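Local coordinates for xylulose kinase (Escherichia coli, PDB 2ITM), which phosphorylates D-xylulose with ATP to give D-xylulose 5-phosphate, accepting some related sugars and polyols less readily and working as a homodimer, at residues G75-A80 with M168-G173; T119-M124 with H275-A280; L177-R182 with Q283-M288; E207-L212 with V227-G232; V244-A249 with V262-L267. All coordinates share one frame; numbering follows the deposited sequence.

Contact 1 of 5, residues G75-A80 with M168-G173; sequences GQMHGA and MSDAAG. With XUL (D-xylulose), chain C.
The D-xylulose pocket of this FGGY kinase is lined by Met77 and His78 of the loop after strand 70-75, which rest on Asp170 and Gly173 of segment 168-173. CG of His78 lies anti to the carbonyl carbon (chi1 -53°), and its imidazole bridges protein and sugar. Its ND1 donates to Gly173 O over 2.7 Å, and that oxygen lies close to the ring plane. NE2 pairs with the sugar hydroxyl O1 at 3.1 Å in a nearly straight bond (175°). These two bonds fix the rotation of the ring. Met77 CB lies over one face, toward the rim. An alanine in place of His78 would probably leave the sugar O1 and Gly173 O without this mate and open a gap beside Met77. Met77 also uses its backbone: N donates to O5 of the sugar at 2.8 Å. Asp233, the likely proton acceptor, is also hydrogen-bonded to the sugar. Asp170 meets the loop directly and through water: its OD2 comes within 3.6 Å of Met77 CA. One water joins Gln76 O to Asp170 OD1, which also forms a salt bridge with Lys153. A second water accepts from His78 N at 2.9 Å and donates to both O and OD2 of Asp170.

Contact 2 of 5, residues T119-M124 with H275-A280; sequences TGNLMM and HSFCHA
Thr119 and Gly120 bring the tail of helix 115-119 up to Ser276. Thr119 OG1, hydrogen-bonded also to Ser115 O, accepts from Asn121 N in an ST turn, although its placing is less sure. Gly120 leaves the helix with a positive phi of 75°, and its O touches Ser276 CB at 3.6 Å. Asn121 comes next and makes the main contact. Its CG stands anti to the carbonyl carbon (chi1 -69°), which sets CG 3.6 Å from Ser276 O and 3.8 Å from Ser276 N. The amide is probably turned over in the model. Reversed, it may bond to both of these backbone atoms. It also lies beside the rings of His275 and Phe277, crossing each side chain at about a right angle. Segment 275-280 carries the outermost strand, 275-278, of the mixed sheet in the C-terminal actin-like part of the kinase. The loop from the N-terminal part therefore packs against a sheet edge near the substrate: the Phe277 side chain is about 4 Å from D-xylulose at the nearest atoms. Leu122 O then lies 4.2 Å from His275 NE2. Further on, Met124 CG approaches the same NE2 at 4.0 Å. The His275 ring also meets Phe127 edge-to-face.

Contact 3 of 5, residues L177-R182 with Q283-M288; sequences LDVAKR and QRWHLM. With XUL (D-xylulose), chain C.
Arg182 runs extended as far as CD (chi2 -179°) and then bends at chi3 (82°), which turns NE aside, and its guanidinium ends over the indole of Trp285. The contact is a cation-pi pair. Arg182 CZ stands 4.5 Å from the centroid of the six-membered ring of Trp285, over the face. The guanidinium is upright on the indole, its plane almost perpendicular to the ring plane. NH1 is the atom that points down, 3.1 Å above the ring plane of Trp285. The same NH1 donates to Arg284 O at 3.1 Å, from above the carbonyl plane. NH2 makes a weak second bond to that oxygen, and it has a stronger partner in Glu204, a salt bridge. Gln283 N lies over one face of the guanidinium. The edge of the indole is held as well. Trp285 NE1 donates to Val179 O at 2.8 Å, in the ring plane, with an angle of 165°. Val179 CG1 packs on Trp285 CD1 at 3.7 Å. An alanine in place of Trp285 would probably leave Val179 O without its indole donor and the Arg182 guanidinium without its aromatic face. The contact joins the turn between strands 177-178 and 183-184, a small antiparallel sheet, to strand 285-291 of the C-terminal sheet. In that turn Asp178 OD1 accepts from Lys181 N, an Asx motif. Arg284 forms a salt bridge with Asp245. Strand 285-291 also reaches the sugar pocket, where Met288 CE comes within 3.4 Å of O2 of D-xylulose.

Contact 4 of 5, residues E207-L212 with V227-G232; sequences EITGAL and VVAGGG
Thr209 and Val227 meet where the edge strand 208-211 runs antiparallel to strand 226-232, at one side of the mixed sheet of the N-terminal actin-like domain. From CB outward, Thr209 follows the Val227-Ala229 backbone. Its CB is 4.0 Å from Val227 O. OG1 lies between the backbone N and the carbonyl carbon of its own residue (chi1 60°), which brings it to 3.2 Å from Val227 O. Arg157 NH1 makes a weak bond to the same hydroxyl. The methyl CG2 takes the other branch and reaches Ala229, 3.7 Å from its N and 3.8 Å from its CB. Backbone bonds hold the strands together. Thr209 N donates to Val227 O at 2.8 Å, and Ala229 N donates to Glu207 O at 3.0 Å. Val227 N turns instead to Gly210 O, at 2.8 Å. The N and O of Val227 thus pair with two successive residues of the edge strand, Gly210 and Thr209. Gly210 has a phi of 157°, and a side chain there would collide with Thr209 O, so only glycine fits easily. Between the bonds of Ala229 N and Thr209 N, Ile208 and Val228 form a non-hydrogen-bonded pair. Both side chains touch helix 424-436, at Ala435. Val227 points to another side, where Arg157 and Thr161 of helix 152-161 pack on it. Further along the chain, Gly232 takes the N-cap position of helix 233-241. Beyond the bonded pairs, Val227 CG2 packs on Leu212 CD2 at 3.8 Å, the two side chains crossing at about a right angle.

Contact 5 of 5, residues V244-A249 with V262-L267; sequences VDANQA and VSEGFL
Val262 lays its side chain against the carbonyl of Asp245, the first residue of a type II beta turn that runs to Gln248. Its CB is 3.2 Å from Asp245 O. CG1 stands anti to the backbone N (chi1 177°) and meets Asp245 C at 3.3 Å. CG2 is turned to Val244 N, 3.9 Å away. The backbone of Val262 is bound to the same turn at both ends. Its O accepts from Asn247 N; the modelled 2.5 Å is doubtfully short. Its N donates to Gln248 O at 2.8 Å. The turn is closed by Gln248 N, which donates to Asp245 O at 2.9 Å. Asn247 has the positive phi (73°) usual at the third position of a type II turn. The Gln248 side chain reaches the start of the segment, where OE1 accepts from Val244 N. Segment 244-249 leads into strand 249-253, and segment 262-267 follows strand 257-262. These strands are antiparallel neighbours in the C-terminal sheet, and the contact lies at the open end of the pair they form. Asp245 is also tied to Arg284 by a salt bridge. On the outer side, Glu264 bends at chi2 (64°), which turns CD toward Ala246, and Glu264 OE1 comes within 3.1 Å of Ala246 CB. A water links this OE1, weakly, to Asn247 ND2. Asn247 OD1 accepts from Lys386 N. The same OD1 takes a proton from a second water, which in turn accepts from Glu264 N at 3.0 Å.

Overall arrangement
From the N terminus, contact 1 opens at 75-80 and closes at 168-173, joining the sugar-binding loop to helix 168-172. Contact 2 opens inside that loop, at 119-124, and closes only at 275-280, so the two cross. Contact 3 opens at 177-182, after contact 1 has closed, and ends at 283-288; it crosses contact 2. Contacts 4 and 5 are short closures in series, both nested within contacts 2 and 3. Contact 4 pairs two strands of the N-terminal sheet, and contact 5 joins the ends of two strands of the C-terminal one. Contacts 2 and 3 tie the two family domains together, through neighbouring strands 275-278 and 285-291. Contacts 1 and 3 both touch D-xylulose.

Contact 1 of 5, residues G75-A80 with M168-G173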
# COMPACT_ATOMS: atom_id res chain seq x y z
N GLY A 75 33.71 -17.48 -5.35
CA GLY A 75 33.49 -16.19 -5.95
C GLY A 75 32.08 -15.89 -6.43
O GLY A 75 31.36 -16.77 -6.87
N GLN A 76 31.72 -14.63 -6.33
CA GLN A 76 30.62 -14.07 -7.10
C GLN A 76 30.65 -14.56 -8.55
O GLN A 76 31.66 -14.47 -9.22
CB GLN A 76 30.62 -12.54 -7.02
CG GLN A 76 31.85 -11.88 -7.61
CD GLN A 76 31.67 -10.39 -7.86
OE1 GLN A 76 30.90 -9.99 -8.70
NE2 GLN A 76 32.42 -9.59 -7.14
N MET A 77 29.53 -15.08 -9.00
CA MET A 77 29.46 -15.78 -10.26
C MET A 77 29.32 -14.79 -11.43
O MET A 77 28.97 -13.65 -11.23
CB MET A 77 28.31 -16.78 -10.24
CG MET A 77 28.35 -17.76 -9.06
SD MET A 77 26.86 -18.73 -8.88
CE MET A 77 27.02 -19.79 -10.26
N HIS A 78 29.59 -15.26 -12.64
CA HIS A 78 29.14 -14.60 -13.85
C HIS A 78 29.80 -13.27 -14.24
O HIS A 78 29.43 -12.67 -15.23
CB HIS A 78 27.68 -14.18 -13.74
CG HIS A 78 26.76 -15.30 -13.35
ND1 HIS A 78 26.67 -16.46 -14.07
CD2 HIS A 78 25.89 -15.41 -12.33
CE1 HIS A 78 25.78 -17.25 -13.50
NE2 HIS A 78 25.30 -16.64 -12.44
N GLY A 79 30.73 -12.80 -13.43
CA GLY A 79 31.43 -11.56 -13.68
C GLY A 79 32.36 -11.72 -14.87
O GLY A 79 33.10 -12.67 -14.97
N ALA A 80 32.30 -10.76 -15.79
CA ALA A 80 33.15 -10.78 -16.97
C ALA A 80 34.44 -9.98 -16.81
O ALA A 80 34.43 -8.76 -16.82
CB ALA A 80 32.39 -10.35 -18.18
N MET A 168 33.82 -26.23 -12.96
CA MET A 168 32.58 -26.49 -13.68
C MET A 168 31.36 -25.68 -13.19
O MET A 168 30.48 -25.34 -13.95
CB MET A 168 32.27 -27.98 -13.68
CG MET A 168 33.36 -28.84 -14.31
SD MET A 168 33.60 -28.54 -16.06
CE MET A 168 34.86 -29.72 -16.40
N SER A 169 31.30 -25.38 -11.90
CA SER A 169 30.20 -24.64 -11.33
C SER A 169 30.20 -23.17 -11.72
O SER A 169 29.16 -22.63 -12.00
CB SER A 169 30.11 -24.84 -9.81
OG SER A 169 31.04 -24.04 -9.12
N ASP A 170 31.36 -22.56 -11.70
CA ASP A 170 31.49 -21.18 -12.12
C ASP A 170 31.37 -21.08 -13.65
O ASP A 170 30.68 -20.22 -14.17
CB ASP A 170 32.83 -20.61 -11.64
CG ASP A 170 32.67 -19.26 -10.91
OD1 ASP A 170 33.72 -18.69 -10.54
OD2 ASP A 170 31.59 -18.71 -10.67
N ALA A 171 32.05 -21.99 -14.35
CA ALA A 171 32.03 -22.04 -15.80
C ALA A 171 30.62 -22.23 -16.37
O ALA A 171 30.31 -21.67 -17.39
CB ALA A 171 32.96 -23.12 -16.30
N ALA A 172 29.80 -23.02 -15.70
CA ALA A 172 28.44 -23.20 -16.12
C ALA A 172 27.70 -21.87 -16.21
O ALA A 172 26.86 -21.67 -17.07
CB ALA A 172 27.73 -24.13 -15.20
N GLY A 173 28.05 -20.95 -15.32
CA GLY A 173 27.42 -19.66 -15.27
C GLY A 173 27.75 -18.68 -16.38
O GLY A 173 27.19 -17.61 -16.42
C1 XUL C . 23.11 -16.34 -9.94
C2 XUL C . 23.32 -16.23 -8.44
C3 XUL C . 24.71 -16.13 -7.92
C4 XUL C . 24.81 -14.75 -7.33
C5 XUL C . 26.25 -14.31 -7.12
O1 XUL C . 23.23 -17.68 -10.37
O2 XUL C . 22.29 -15.66 -7.65
O3 XUL C . 25.54 -16.18 -9.04
O4 XUL C . 24.19 -13.92 -8.27
O5 XUL C . 27.10 -15.30 -7.59
O HOH W 1 33.77 -16.28 -9.68
O HOH W 2 29.68 -18.13 -12.66

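Contact 2 of 5, residues T119-M124 with H275-A280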
# COMPACT_ATOMS: atom_id res chain seq x y z
N THR A 119 22.91 -24.94 -22.52
CA THR A 119 23.24 -24.36 -21.22
C THR A 119 22.41 -24.87 -20.08
O THR A 119 22.84 -24.82 -18.94
CB THR A 119 23.19 -22.84 -21.25
OG1 THR A 119 21.84 -22.42 -21.43
CG2 THR A 119 23.92 -22.29 -22.43
N GLY A 120 21.21 -25.35 -20.37
CA GLY A 120 20.27 -25.74 -19.34
C GLY A 120 19.64 -24.55 -18.67
O GLY A 120 19.02 -24.67 -17.63
N ASN A 121 19.80 -23.39 -19.28
CA ASN A 121 19.34 -22.16 -18.68
C ASN A 121 18.64 -21.25 -19.66
O ASN A 121 18.91 -21.28 -20.85
CB ASN A 121 20.48 -21.42 -18.01
CG ASN A 121 20.97 -22.13 -16.80
OD1 ASN A 121 22.01 -22.77 -16.83
ND2 ASN A 121 20.23 -22.04 -15.73
N LEU A 122 17.76 -20.41 -19.14
CA LEU A 122 17.35 -19.22 -19.83
C LEU A 122 18.34 -18.10 -19.67
O LEU A 122 18.87 -17.88 -18.59
CB LEU A 122 15.96 -18.77 -19.36
CG LEU A 122 15.13 -18.05 -20.42
CD1 LEU A 122 13.89 -18.83 -20.77
CD2 LEU A 122 14.80 -16.63 -20.02
N MET A 123 18.58 -17.39 -20.76
CA MET A 123 19.64 -16.41 -20.82
C MET A 123 19.27 -15.18 -20.01
O MET A 123 18.18 -14.66 -20.12
CB MET A 123 19.92 -16.05 -22.26
CG MET A 123 21.16 -15.22 -22.46
SD MET A 123 22.69 -16.08 -22.15
CE MET A 123 22.67 -17.24 -23.50
N MET A 124 20.20 -14.75 -19.17
CA MET A 124 20.00 -13.59 -18.34
C MET A 124 21.16 -12.63 -18.53
O MET A 124 22.26 -13.04 -18.86
CB MET A 124 19.93 -13.99 -16.88
CG MET A 124 18.90 -15.04 -16.59
SD MET A 124 17.26 -14.36 -16.36
CE MET A 124 17.34 -13.86 -14.66
N HIS A 275 17.45 -22.38 -12.46
CA HIS A 275 18.73 -22.53 -13.11
C HIS A 275 19.39 -23.87 -12.88
O HIS A 275 19.28 -24.45 -11.82
CB HIS A 275 19.64 -21.38 -12.76
CG HIS A 275 19.16 -20.08 -13.30
ND1 HIS A 275 18.98 -18.96 -12.52
CD2 HIS A 275 18.76 -19.74 -14.54
CE1 HIS A 275 18.53 -17.98 -13.26
NE2 HIS A 275 18.38 -18.42 -14.50
N SER A 276 20.06 -24.34 -13.91
CA SER A 276 20.73 -25.62 -13.88
C SER A 276 22.20 -25.47 -14.23
O SER A 276 22.54 -24.99 -15.30
CB SER A 276 20.03 -26.61 -14.81
OG SER A 276 20.67 -27.86 -14.81
N PHE A 277 23.05 -25.85 -13.31
CA PHE A 277 24.49 -25.77 -13.47
C PHE A 277 25.20 -27.04 -13.06
O PHE A 277 24.62 -27.90 -12.40
CB PHE A 277 25.05 -24.61 -12.66
CG PHE A 277 24.48 -23.28 -13.00
CD1 PHE A 277 23.91 -22.50 -12.03
CD2 PHE A 277 24.53 -22.81 -14.29
CE1 PHE A 277 23.39 -21.28 -12.34
CE2 PHE A 277 24.03 -21.58 -14.60
CZ PHE A 277 23.46 -20.81 -13.63
N CYS A 278 26.47 -27.14 -13.42
CA CYS A 278 27.35 -28.10 -12.80
C CYS A 278 27.56 -27.77 -11.33
O CYS A 278 27.55 -26.62 -10.94
CB CYS A 278 28.68 -28.19 -13.55
SG CYS A 278 28.60 -28.68 -15.28
N HIS A 279 27.72 -28.80 -10.51
CA HIS A 279 28.16 -28.64 -9.13
C HIS A 279 29.68 -28.60 -9.05
O HIS A 279 30.36 -29.03 -9.95
CB HIS A 279 27.59 -29.78 -8.27
CG HIS A 279 27.54 -29.48 -6.80
ND1 HIS A 279 28.02 -28.32 -6.25
CD2 HIS A 279 27.05 -30.20 -5.77
CE1 HIS A 279 27.84 -28.34 -4.95
NE2 HIS A 279 27.25 -29.47 -4.63
N ALA A 280 30.20 -28.09 -7.94
CA ALA A 280 31.64 -27.95 -7.75
C ALA A 280 32.32 -29.27 -7.37
O ALA A 280 33.44 -29.29 -6.90
CB ALA A 280 31.94 -26.88 -6.72

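Contact 3 of 5, residues L177-R182 with Q283-M288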
# COMPACT_ATOMS: atom_id res chain seq x y z
N LEU A 177 29.39 -22.85 -21.45
CA LEU A 177 29.57 -24.25 -21.08
C LEU A 177 28.44 -25.17 -21.51
O LEU A 177 27.27 -24.87 -21.32
CB LEU A 177 29.85 -24.41 -19.60
CG LEU A 177 30.38 -25.80 -19.22
CD1 LEU A 177 31.86 -25.91 -19.48
CD2 LEU A 177 30.04 -26.13 -17.79
N ASP A 178 28.80 -26.30 -22.07
CA ASP A 178 27.88 -27.40 -22.21
C ASP A 178 27.75 -28.17 -20.91
O ASP A 178 28.61 -28.95 -20.56
CB ASP A 178 28.34 -28.34 -23.33
CG ASP A 178 27.30 -29.38 -23.67
OD1 ASP A 178 26.82 -30.07 -22.76
OD2 ASP A 178 26.91 -29.57 -24.82
N VAL A 179 26.66 -27.94 -20.21
CA VAL A 179 26.55 -28.34 -18.82
C VAL A 179 26.45 -29.85 -18.65
O VAL A 179 26.97 -30.40 -17.70
CB VAL A 179 25.38 -27.65 -18.12
CG1 VAL A 179 25.17 -28.21 -16.75
CG2 VAL A 179 25.61 -26.16 -18.06
N ALA A 180 25.79 -30.51 -19.60
CA ALA A 180 25.78 -31.96 -19.69
C ALA A 180 27.16 -32.56 -19.82
O ALA A 180 27.47 -33.54 -19.21
CB ALA A 180 24.90 -32.41 -20.84
N LYS A 181 27.99 -31.93 -20.65
CA LYS A 181 29.27 -32.53 -21.06
C LYS A 181 30.45 -32.04 -20.23
O LYS A 181 31.55 -32.53 -20.38
CB LYS A 181 29.53 -32.30 -22.55
CG LYS A 181 28.49 -32.92 -23.46
CD LYS A 181 29.05 -33.19 -24.83
CE LYS A 181 27.96 -33.42 -25.86
NZ LYS A 181 28.38 -33.00 -27.21
N ARG A 182 30.19 -31.09 -19.35
CA ARG A 182 31.23 -30.53 -18.50
C ARG A 182 32.41 -30.02 -19.32
O ARG A 182 33.56 -30.20 -18.96
CB ARG A 182 31.67 -31.51 -17.45
CG ARG A 182 30.52 -32.16 -16.69
CD ARG A 182 30.90 -33.13 -15.60
NE ARG A 182 31.24 -32.47 -14.35
CZ ARG A 182 30.37 -32.02 -13.47
NH1 ARG A 182 29.06 -32.12 -13.68
NH2 ARG A 182 30.79 -31.42 -12.37
N GLN A 283 31.08 -35.22 -11.30
CA GLN A 283 29.85 -35.91 -11.62
C GLN A 283 28.67 -35.46 -10.75
O GLN A 283 27.81 -36.24 -10.41
CB GLN A 283 30.04 -37.42 -11.54
CG GLN A 283 30.87 -38.00 -12.65
CD GLN A 283 30.23 -37.85 -14.01
OE1 GLN A 283 29.29 -38.56 -14.33
NE2 GLN A 283 30.74 -36.93 -14.80
N ARG A 284 28.66 -34.18 -10.40
CA ARG A 284 27.55 -33.61 -9.68
C ARG A 284 26.98 -32.38 -10.37
O ARG A 284 27.72 -31.59 -10.94
CB ARG A 284 27.96 -33.25 -8.26
CG ARG A 284 28.05 -34.40 -7.31
CD ARG A 284 26.81 -35.23 -7.21
NE ARG A 284 27.06 -36.56 -7.73
CZ ARG A 284 27.43 -37.58 -6.99
NH1 ARG A 284 27.57 -37.44 -5.70
NH2 ARG A 284 27.65 -38.74 -7.56
N TRP A 285 25.67 -32.24 -10.28
CA TRP A 285 24.91 -31.18 -10.93
C TRP A 285 23.87 -30.66 -9.95
O TRP A 285 23.51 -31.33 -9.01
CB TRP A 285 24.19 -31.76 -12.15
CG TRP A 285 24.99 -31.89 -13.37
CD1 TRP A 285 25.21 -30.94 -14.29
CD2 TRP A 285 25.67 -33.05 -13.82
NE1 TRP A 285 25.99 -31.42 -15.30
CE2 TRP A 285 26.28 -32.73 -15.03
CE3 TRP A 285 25.82 -34.34 -13.32
CZ2 TRP A 285 27.03 -33.64 -15.74
CZ3 TRP A 285 26.55 -35.24 -14.03
CH2 TRP A 285 27.15 -34.89 -15.23
N HIS A 286 23.36 -29.46 -10.20
CA HIS A 286 22.39 -28.84 -9.31
C HIS A 286 21.42 -27.87 -9.97
O HIS A 286 21.70 -27.31 -11.02
CB HIS A 286 23.07 -28.17 -8.11
CG HIS A 286 23.56 -26.78 -8.38
ND1 HIS A 286 24.86 -26.51 -8.74
CD2 HIS A 286 22.94 -25.59 -8.33
CE1 HIS A 286 25.01 -25.21 -8.90
NE2 HIS A 286 23.86 -24.63 -8.66
N LEU A 287 20.29 -27.68 -9.32
CA LEU A 287 19.36 -26.64 -9.68
C LEU A 287 19.46 -25.55 -8.64
O LEU A 287 19.84 -25.79 -7.51
CB LEU A 287 17.93 -27.18 -9.71
CG LEU A 287 17.37 -27.67 -11.03
CD1 LEU A 287 18.42 -28.32 -11.85
CD2 LEU A 287 16.24 -28.62 -10.80
N MET A 288 19.13 -24.34 -9.04
CA MET A 288 19.02 -23.25 -8.09
C MET A 288 18.01 -22.19 -8.49
O MET A 288 17.72 -22.01 -9.66
CB MET A 288 20.39 -22.66 -7.74
CG MET A 288 20.78 -21.43 -8.51
SD MET A 288 19.88 -19.97 -7.97
CE MET A 288 21.20 -18.84 -7.67
C1 XUL C . 23.11 -16.34 -9.94
C2 XUL C . 23.32 -16.23 -8.44
C3 XUL C . 24.71 -16.13 -7.92
C4 XUL C . 24.81 -14.75 -7.33
C5 XUL C . 26.25 -14.31 -7.12
O1 XUL C . 23.23 -17.68 -10.37
O2 XUL C . 22.29 -15.66 -7.65
O3 XUL C . 25.54 -16.18 -9.04
O4 XUL C . 24.19 -13.92 -8.27
O5 XUL C . 27.10 -15.30 -7.59

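Contact 4 of 5, residues E207-L212 with V227-G232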
# COMPACT_ATOMS: atom_id res chain seq x y z
N GLU A 207 39.83 -30.43 -7.73
CA GLU A 207 41.10 -30.67 -8.40
C GLU A 207 42.06 -29.49 -8.28
O GLU A 207 41.65 -28.35 -8.18
CB GLU A 207 40.85 -31.01 -9.87
CG GLU A 207 40.13 -32.32 -10.10
CD GLU A 207 39.74 -32.56 -11.54
OE1 GLU A 207 39.29 -33.67 -11.86
OE2 GLU A 207 39.89 -31.64 -12.37
N ILE A 208 43.35 -29.79 -8.29
CA ILE A 208 44.40 -28.78 -8.21
C ILE A 208 44.72 -28.13 -9.56
O ILE A 208 44.89 -28.80 -10.56
CB ILE A 208 45.66 -29.38 -7.58
CG1 ILE A 208 45.34 -29.93 -6.19
CG2 ILE A 208 46.78 -28.40 -7.50
CD1 ILE A 208 46.53 -30.29 -5.40
N THR A 209 44.76 -26.81 -9.58
CA THR A 209 44.99 -26.07 -10.81
C THR A 209 46.41 -25.51 -10.89
O THR A 209 46.82 -25.00 -11.91
CB THR A 209 43.99 -24.93 -10.94
OG1 THR A 209 44.13 -24.05 -9.83
CG2 THR A 209 42.59 -25.45 -10.83
N GLY A 210 47.13 -25.62 -9.79
CA GLY A 210 48.43 -25.00 -9.66
C GLY A 210 48.80 -24.78 -8.22
O GLY A 210 48.30 -25.45 -7.33
N ALA A 211 49.69 -23.82 -8.01
CA ALA A 211 50.16 -23.48 -6.69
C ALA A 211 50.40 -21.98 -6.59
O ALA A 211 50.53 -21.31 -7.59
CB ALA A 211 51.42 -24.22 -6.39
N LEU A 212 50.43 -21.47 -5.37
CA LEU A 212 50.83 -20.10 -5.15
C LEU A 212 52.19 -19.83 -5.74
O LEU A 212 53.11 -20.61 -5.56
CB LEU A 212 50.85 -19.74 -3.67
CG LEU A 212 49.62 -19.97 -2.81
CD1 LEU A 212 49.88 -19.48 -1.41
CD2 LEU A 212 48.39 -19.34 -3.39
N VAL A 227 46.62 -25.06 -5.08
CA VAL A 227 45.37 -24.34 -5.16
C VAL A 227 44.33 -25.14 -5.94
O VAL A 227 44.60 -25.58 -7.03
CB VAL A 227 45.54 -23.00 -5.85
CG1 VAL A 227 44.21 -22.30 -6.00
CG2 VAL A 227 46.54 -22.14 -5.13
N VAL A 228 43.15 -25.30 -5.37
CA VAL A 228 42.08 -25.98 -6.06
C VAL A 228 41.21 -25.04 -6.90
O VAL A 228 41.25 -23.84 -6.73
CB VAL A 228 41.21 -26.85 -5.13
CG1 VAL A 228 42.06 -27.86 -4.38
CG2 VAL A 228 40.41 -26.00 -4.20
N ALA A 229 40.44 -25.61 -7.81
CA ALA A 229 39.57 -24.85 -8.69
C ALA A 229 38.49 -24.05 -7.97
O ALA A 229 38.14 -22.97 -8.39
CB ALA A 229 38.96 -25.74 -9.73
N GLY A 230 37.97 -24.60 -6.88
CA GLY A 230 36.92 -23.96 -6.13
C GLY A 230 35.54 -24.13 -6.73
O GLY A 230 35.25 -25.12 -7.38
N GLY A 231 34.69 -23.15 -6.48
CA GLY A 231 33.32 -23.11 -6.98
C GLY A 231 32.80 -21.69 -7.06
O GLY A 231 33.31 -20.80 -6.40
N GLY A 232 31.79 -21.48 -7.88
CA GLY A 232 30.92 -20.34 -7.71
C GLY A 232 30.40 -20.29 -6.29
O GLY A 232 30.32 -21.31 -5.62

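Contact 5 of 5, residues V244-A249 with V262-L267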
# COMPACT_ATOMS: atom_id res chain seq x y z
N VAL A 244 25.59 -32.38 -1.36
CA VAL A 244 26.64 -33.18 -1.94
C VAL A 244 26.13 -34.29 -2.86
O VAL A 244 26.78 -34.63 -3.83
CB VAL A 244 27.56 -33.73 -0.85
CG1 VAL A 244 27.84 -35.19 -1.05
CG2 VAL A 244 28.82 -32.92 -0.73
N ASP A 245 24.96 -34.84 -2.56
CA ASP A 245 24.40 -35.92 -3.37
C ASP A 245 23.00 -35.63 -3.88
O ASP A 245 22.28 -34.81 -3.34
CB ASP A 245 24.41 -37.23 -2.59
CG ASP A 245 25.79 -37.81 -2.47
OD1 ASP A 245 26.52 -37.89 -3.45
OD2 ASP A 245 26.21 -38.24 -1.39
N ALA A 246 22.61 -36.35 -4.93
CA ALA A 246 21.31 -36.21 -5.54
C ALA A 246 20.17 -36.07 -4.54
O ALA A 246 20.04 -36.86 -3.62
CB ALA A 246 21.05 -37.33 -6.48
N ASN A 247 19.35 -35.04 -4.75
CA ASN A 247 18.19 -34.76 -3.93
C ASN A 247 18.48 -34.21 -2.54
O ASN A 247 17.57 -34.06 -1.74
CB ASN A 247 17.26 -35.96 -3.85
CG ASN A 247 16.79 -36.42 -5.22
OD1 ASN A 247 16.13 -35.69 -5.94
ND2 ASN A 247 17.14 -37.64 -5.57
N GLN A 248 19.73 -33.90 -2.25
CA GLN A 248 20.01 -33.01 -1.14
C GLN A 248 19.65 -31.58 -1.50
O GLN A 248 19.93 -31.12 -2.59
CB GLN A 248 21.47 -33.10 -0.70
CG GLN A 248 21.85 -34.43 -0.08
CD GLN A 248 23.28 -34.45 0.39
OE1 GLN A 248 24.19 -34.74 -0.35
NE2 GLN A 248 23.47 -34.16 1.66
N ALA A 249 19.01 -30.89 -0.57
CA ALA A 249 18.50 -29.56 -0.82
C ALA A 249 18.62 -28.68 0.41
O ALA A 249 18.42 -29.13 1.53
CB ALA A 249 17.07 -29.61 -1.27
N VAL A 262 20.81 -30.45 -5.15
CA VAL A 262 21.59 -31.35 -5.97
C VAL A 262 20.70 -32.34 -6.70
O VAL A 262 19.87 -32.98 -6.10
CB VAL A 262 22.59 -32.13 -5.14
CG1 VAL A 262 23.32 -33.10 -5.99
CG2 VAL A 262 23.54 -31.21 -4.45
N SER A 263 20.90 -32.45 -8.00
CA SER A 263 20.01 -33.21 -8.86
C SER A 263 20.56 -34.59 -9.18
O SER A 263 21.73 -34.86 -8.97
CB SER A 263 19.71 -32.46 -10.15
OG SER A 263 20.86 -32.23 -10.92
N GLU A 264 19.70 -35.44 -9.71
CA GLU A 264 20.12 -36.69 -10.30
C GLU A 264 20.59 -36.53 -11.74
O GLU A 264 19.80 -36.51 -12.67
CB GLU A 264 19.01 -37.73 -10.21
CG GLU A 264 19.47 -39.16 -10.39
CD GLU A 264 20.42 -39.62 -9.31
OE1 GLU A 264 20.00 -39.73 -8.15
OE2 GLU A 264 21.59 -39.90 -9.63
N GLY A 265 21.90 -36.40 -11.88
CA GLY A 265 22.49 -35.93 -13.10
C GLY A 265 21.97 -34.59 -13.56
O GLY A 265 21.44 -33.81 -12.79
N PHE A 266 22.11 -34.33 -14.85
CA PHE A 266 21.75 -33.05 -15.40
C PHE A 266 20.28 -32.91 -15.73
O PHE A 266 19.72 -33.72 -16.46
CB PHE A 266 22.61 -32.73 -16.60
CG PHE A 266 22.23 -31.47 -17.29
CD1 PHE A 266 22.15 -30.30 -16.58
CD2 PHE A 266 21.98 -31.46 -18.62
CE1 PHE A 266 21.80 -29.15 -17.21
CE2 PHE A 266 21.64 -30.30 -19.25
CZ PHE A 266 21.55 -29.15 -18.55
N LEU A 267 19.65 -31.88 -15.19
CA LEU A 267 18.25 -31.60 -15.41
C LEU A 267 18.04 -30.27 -16.13
O LEU A 267 18.54 -29.25 -15.68
CB LEU A 267 17.49 -31.60 -14.09
CG LEU A 267 17.21 -32.96 -13.47
CD1 LEU A 267 16.51 -32.80 -12.17
CD2 LEU A 267 16.37 -33.78 -14.42
O HOH W 3 16.85 -35.16 -8.76
O HOH W 4 16.70 -39.85 -7.87